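Side-chain contacts in hypothetical membrane spanning protein (Thermus thermophilus, PDB 2VPZ), which binds quinones in the membrane and is probably the membrane-anchor subunit of a polysulfide reductase complex: residues C[33-38]-C[48-53]; C[159-164]-C[169-174]. All blocks are in the same frame, centred on the assembly; numbering follows the deposited sequence.

Contact 1: C[33-38]-C[48-53]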
loop_
_atom_site.group_PDB
_atom_site.type_symbol
_atom_site.label_atom_id
_atom_site.label_comp_id
_atom_site.label_asym_id
_atom_site.label_seq_id
_atom_site.Cartn_x
_atom_site.Cartn_y
_atom_site.Cartn_z
ATOM N N LEU C 33 35.727 -34.877 18.240
ATOM C CA LEU C 33 35.930 -35.411 16.873
ATOM C C LEU C 33 37.340 -36.055 16.809
ATOM O O LEU C 33 37.513 -37.146 16.251
ATOM C CB LEU C 33 35.777 -34.321 15.756
ATOM C CG LEU C 33 35.994 -34.816 14.298
ATOM C CD1 LEU C 33 34.810 -35.678 13.835
ATOM C CD2 LEU C 33 36.200 -33.642 13.323
ATOM N N LEU C 34 38.327 -35.371 17.396
ATOM C CA LEU C 34 39.696 -35.862 17.486
ATOM C C LEU C 34 39.738 -37.214 18.244
ATOM O O LEU C 34 40.337 -38.181 17.756
ATOM C CB LEU C 34 40.615 -34.843 18.173
ATOM C CG LEU C 34 40.861 -33.562 17.357
ATOM C CD1 LEU C 34 42.161 -32.885 17.833
ATOM C CD2 LEU C 34 40.940 -33.898 15.845
ATOM N N ALA C 35 39.111 -37.291 19.413
ATOM C CA ALA C 35 39.074 -38.537 20.177
ATOM C C ALA C 35 38.414 -39.683 19.361
ATOM O O ALA C 35 38.867 -40.835 19.420
ATOM C CB ALA C 35 38.336 -38.354 21.529
ATOM N N ALA C 36 37.367 -39.374 18.595
ATOM C CA ALA C 36 36.659 -40.372 17.764
ATOM C C ALA C 36 37.533 -40.933 16.612
ATOM O O ALA C 36 37.647 -42.148 16.433
ATOM C CB ALA C 36 35.332 -39.770 17.189
ATOM N N LEU C 37 38.137 -40.026 15.839
ATOM C CA LEU C 37 39.034 -40.362 14.737
ATOM C C LEU C 37 40.303 -41.109 15.243
ATOM O O LEU C 37 40.923 -41.872 14.494
ATOM C CB LEU C 37 39.445 -39.096 13.935
ATOM C CG LEU C 37 38.394 -38.330 13.092
ATOM C CD1 LEU C 37 39.029 -37.126 12.375
ATOM C CD2 LEU C 37 37.753 -39.270 12.062
ATOM N N LEU C 38 40.692 -40.869 16.495
ATOM C CA LEU C 38 41.864 -41.523 17.110
ATOM C C LEU C 38 41.495 -42.968 17.481
ATOM O O LEU C 38 42.220 -43.904 17.149
ATOM C CB LEU C 38 42.424 -40.744 18.318
ATOM C CG LEU C 38 43.280 -39.501 17.984
ATOM C CD1 LEU C 38 43.538 -38.662 19.249
ATOM C CD2 LEU C 38 44.607 -39.921 17.319
ATOM N N ARG C 48 43.249 -40.314 26.332
ATOM C CA ARG C 48 43.299 -39.047 27.022
ATOM C C ARG C 48 42.573 -37.970 26.198
ATOM O O ARG C 48 42.109 -36.984 26.755
ATOM C CB ARG C 48 44.742 -38.627 27.308
ATOM C CG ARG C 48 45.524 -38.282 26.067
ATOM C CD ARG C 48 46.984 -38.097 26.383
ATOM N NE ARG C 48 47.348 -36.703 26.583
ATOM C CZ ARG C 48 48.165 -36.035 25.780
ATOM N NH1 ARG C 48 48.687 -36.656 24.736
ATOM N NH2 ARG C 48 48.448 -34.761 26.019
ATOM N N TYR C 49 42.464 -38.132 24.883
ATOM C CA TYR C 49 41.703 -37.138 24.125
ATOM C C TYR C 49 40.213 -37.305 24.486
ATOM O O TYR C 49 39.442 -36.348 24.475
ATOM C CB TYR C 49 41.934 -37.206 22.607
ATOM C CG TYR C 49 43.088 -36.310 22.174
ATOM C CD1 TYR C 49 44.404 -36.787 22.167
ATOM C CD2 TYR C 49 42.872 -34.967 21.857
ATOM C CE1 TYR C 49 45.476 -35.948 21.863
ATOM C CE2 TYR C 49 43.932 -34.114 21.552
ATOM C CZ TYR C 49 45.238 -34.610 21.556
ATOM O OH TYR C 49 46.294 -33.781 21.250
ATOM N N THR C 50 39.828 -38.518 24.860
ATOM C CA THR C 50 38.471 -38.790 25.264
ATOM C C THR C 50 38.198 -38.157 26.660
ATOM O O THR C 50 37.123 -37.582 26.913
ATOM C CB THR C 50 38.187 -40.329 25.253
ATOM O OG1 THR C 50 38.585 -40.872 23.999
ATOM C CG2 THR C 50 36.695 -40.615 25.507
ATOM N N LEU C 51 39.179 -38.205 27.563
ATOM C CA LEU C 51 39.006 -37.594 28.886
ATOM C C LEU C 51 38.683 -36.079 28.740
ATOM O O LEU C 51 37.744 -35.584 29.372
ATOM C CB LEU C 51 40.237 -37.767 29.821
ATOM C CG LEU C 51 40.107 -37.079 31.202
ATOM C CD1 LEU C 51 38.954 -37.706 32.040
ATOM C CD2 LEU C 51 41.432 -37.154 31.993
ATOM N N TYR C 52 39.464 -35.396 27.900
ATOM C CA TYR C 52 39.397 -33.955 27.549
ATOM C C TYR C 52 38.075 -33.505 26.889
ATOM O O TYR C 52 37.507 -32.423 27.191
ATOM C CB TYR C 52 40.523 -33.617 26.576
ATOM C CG TYR C 52 41.966 -33.817 26.965
ATOM C CD1 TYR C 52 42.951 -33.828 25.980
ATOM C CD2 TYR C 52 42.399 -33.892 28.307
ATOM C CE1 TYR C 52 44.305 -33.907 26.259
ATOM C CE2 TYR C 52 43.778 -33.982 28.629
ATOM C CZ TYR C 52 44.724 -33.992 27.587
ATOM O OH TYR C 52 46.065 -34.044 27.883
ATOM N N ALA C 53 37.619 -34.290 25.924
ATOM C CA ALA C 53 36.368 -34.003 25.234
ATOM C C ALA C 53 35.252 -34.141 26.288
ATOM O O ALA C 53 34.254 -33.417 26.231
ATOM C CB ALA C 53 36.149 -34.989 24.044
#
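Thr-50 OG1 rests against Ala-35 CB at 3.5 Å; with its hydroxyl beside the backbone N (chi1 -51°), Thr-50 bonds back to Ala-46 O within its own helix. The contact lies near the loop end of a transmembrane helical hairpin: helices 16-41 and 46-65 run antiparallel, and these short segments pass 8.3 Å apart, their directions 154° apart. The small Ala-35 permits that approach, its CB lying 3.9 Å from Tyr-49 CB. From there the Tyr-49 ring points across the first helix and reaches two leucines one turn apart, one along each long edge. Leu-38 CD1 comes obliquely to within 3.6 Å of Tyr-49 CD1, and Leu-34 CD1 stands 4.3 Å from Tyr-49 CE2. Both methyls lie on the same side of the ring plane, while Tyr-52 CD1 covers the other, offset toward the rim. On the outer side of helix 46-65, turned away from 33-38, the guanidinium of Arg-48 grips Tyr-52 OH twice, at 3.2 Å from NE and 3.1 Å from NH2, with the hydroxyl oxygen somewhat tilted out of the guanidinium plane.

Contact 2: C[159-164]-C[169-174]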
loop_
_atom_site.group_PDB
_atom_site.type_symbol
_atom_site.label_atom_id
_atom_site.label_comp_id
_atom_site.label_asym_id
_atom_site.label_seq_id
_atom_site.Cartn_x
_atom_site.Cartn_y
_atom_site.Cartn_z
ATOM N N LEU C 159 40.131 -24.485 16.730
ATOM C CA LEU C 159 40.258 -24.491 18.209
ATOM C C LEU C 159 40.768 -25.850 18.746
ATOM O O LEU C 159 41.690 -25.883 19.553
ATOM C CB LEU C 159 38.936 -24.130 18.933
ATOM C CG LEU C 159 38.374 -22.706 18.761
ATOM C CD1 LEU C 159 37.116 -22.500 19.621
ATOM C CD2 LEU C 159 39.444 -21.674 19.127
ATOM N N ALA C 160 40.158 -26.948 18.317
ATOM C CA ALA C 160 40.587 -28.269 18.773
ATOM C C ALA C 160 42.039 -28.631 18.358
ATOM O O ALA C 160 42.844 -29.079 19.196
ATOM C CB ALA C 160 39.606 -29.378 18.291
ATOM N N LEU C 161 42.374 -28.431 17.086
ATOM C CA LEU C 161 43.711 -28.731 16.547
ATOM C C LEU C 161 44.807 -27.787 17.107
ATOM O O LEU C 161 45.976 -28.189 17.264
ATOM C CB LEU C 161 43.701 -28.730 14.996
ATOM C CG LEU C 161 42.919 -29.868 14.279
ATOM C CD1 LEU C 161 42.713 -29.561 12.775
ATOM C CD2 LEU C 161 43.661 -31.206 14.469
ATOM N N GLY C 162 44.418 -26.549 17.402
ATOM C CA GLY C 162 45.313 -25.568 17.987
ATOM C C GLY C 162 45.708 -25.988 19.403
ATOM O O GLY C 162 46.853 -25.791 19.831
ATOM N N LEU C 163 44.757 -26.586 20.126
ATOM C CA LEU C 163 44.921 -27.109 21.504
ATOM C C LEU C 163 45.824 -28.389 21.461
ATOM O O LEU C 163 46.805 -28.511 22.223
ATOM C CB LEU C 163 43.538 -27.429 22.145
ATOM C CG LEU C 163 43.311 -27.619 23.655
ATOM C CD1 LEU C 163 42.862 -29.054 23.959
ATOM C CD2 LEU C 163 44.581 -27.266 24.456
ATOM N N ALA C 164 45.486 -29.310 20.551
ATOM C CA ALA C 164 46.228 -30.558 20.326
ATOM C C ALA C 164 47.714 -30.285 20.055
ATOM O O ALA C 164 48.581 -31.023 20.536
ATOM C CB ALA C 164 45.609 -31.353 19.127
ATOM N N SER C 169 51.039 -32.881 20.281
ATOM C CA SER C 169 50.690 -34.036 19.437
ATOM C C SER C 169 51.265 -33.663 18.036
ATOM O O SER C 169 50.951 -32.585 17.497
ATOM C CB SER C 169 49.158 -34.279 19.395
ATOM O OG SER C 169 48.646 -34.588 20.673
ATOM N N PRO C 170 52.132 -34.545 17.431
ATOM C CA PRO C 170 52.773 -34.376 16.106
ATOM C C PRO C 170 51.884 -34.201 14.820
ATOM O O PRO C 170 52.245 -33.443 13.895
ATOM C CB PRO C 170 53.751 -35.565 16.007
ATOM C CG PRO C 170 53.745 -36.242 17.391
ATOM C CD PRO C 170 52.374 -35.900 17.952
ATOM N N TRP C 171 50.770 -34.935 14.789
ATOM C CA TRP C 171 49.710 -34.951 13.736
ATOM C C TRP C 171 48.657 -33.856 14.118
ATOM O O TRP C 171 47.898 -34.057 14.988
ATOM C CB TRP C 171 48.948 -36.271 13.766
ATOM C CG TRP C 171 48.424 -36.575 15.198
ATOM C CD1 TRP C 171 49.016 -37.389 16.124
ATOM C CD2 TRP C 171 47.279 -35.972 15.887
ATOM N NE1 TRP C 171 48.333 -37.322 17.319
ATOM C CE2 TRP C 171 47.273 -36.461 17.199
ATOM C CE3 TRP C 171 46.269 -35.046 15.511
ATOM C CZ2 TRP C 171 46.291 -36.064 18.154
ATOM C CZ3 TRP C 171 45.310 -34.635 16.443
ATOM C CH2 TRP C 171 45.330 -35.149 17.755
ATOM N N ALA C 172 48.622 -32.701 13.480
ATOM C CA ALA C 172 47.668 -31.643 13.848
ATOM C C ALA C 172 48.246 -30.282 13.405
ATOM O O ALA C 172 47.479 -29.426 12.943
ATOM C CB ALA C 172 47.383 -31.639 15.407
ATOM N N LEU C 173 49.557 -30.084 13.509
ATOM C CA LEU C 173 50.157 -28.797 13.039
ATOM C C LEU C 173 50.082 -28.625 11.513
ATOM O O LEU C 173 50.298 -27.508 11.019
ATOM C CB LEU C 173 51.640 -28.507 13.486
ATOM C CG LEU C 173 52.211 -27.211 12.822
ATOM C CD1 LEU C 173 51.644 -25.930 13.486
ATOM C CD2 LEU C 173 53.748 -27.205 12.855
ATOM N N PHE C 174 49.823 -29.699 10.766
ATOM C CA PHE C 174 49.633 -29.568 9.297
ATOM C C PHE C 174 48.090 -29.385 9.088
ATOM O O PHE C 174 47.674 -28.419 8.426
ATOM C CB PHE C 174 50.236 -30.772 8.501
ATOM C CG PHE C 174 49.805 -30.855 7.037
ATOM C CD1 PHE C 174 50.068 -29.824 6.123
ATOM C CD2 PHE C 174 49.088 -31.970 6.595
ATOM C CE1 PHE C 174 49.609 -29.905 4.783
ATOM C CE2 PHE C 174 48.624 -32.072 5.276
ATOM C CZ PHE C 174 48.883 -31.036 4.366
#
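Ala-172 CB is the apolar centre here, 3.9 Å from Leu-161 CD2 and 4.1 Å from Ala-164 CB. This is the loop joining two successive transmembrane helices: helix 148-166 ends, and the loop folds back over its last turns before helix 175-189 sets off. Leu-161 and Ala-164 stand almost one turn apart on the helix and present the side that the loop covers. The CB of Leu-161 does not aim at the loop; its CD2 branch does the reaching, and the side chain also packs on Pro-175, Leu-176 and Leu-179 of the next helix.

Outward from Ala-172 lies the six-membered end of the Trp-171 indole. Leu-161 CD2 approaches it at the edge, near the ring plane, 4.3 Å from Trp-171 CZ3, whereas Ala-164 CB comes in obliquely, 4.0 Å from Trp-171 CH2. The indole is folded back along its own loop by a first torsion of 53°, which sets CG between the backbone N and carbonyl carbon and brings one face over Ser-169 CB. At the polar edge, Trp-171 NE1 is hydrogen-bonded to Glu-45. The loop itself is tied to the end of the helix through the backbone: Ser-169 N donates to Ala-164 O over 3.1 Å, with an N-H...O angle of 158°.

Overall arrangement
Contacts 1 and 2 follow one another along the chain, yet their centres are about 12 Å apart and they share an interface. Tyr-49 OH of contact 1 and Ser-169 OG of contact 2 lie 2.6 Å apart, probably hydrogen-bonded. Next to this bond the two aromatic rings meet with planes at about 60°, Tyr-49 CE1 lying 3.8 Å from Trp-171 CZ2, and Leu-34 CD1 packs 3.9 Å from Trp-171 CZ3. Glu-45 also bridges them, salt-bridged to Arg-48 and hydrogen-bonded to Trp-171 NE1. Thus the turns of two hairpins lock together, away from the quinone-binding residues His-21 and Tyr-130.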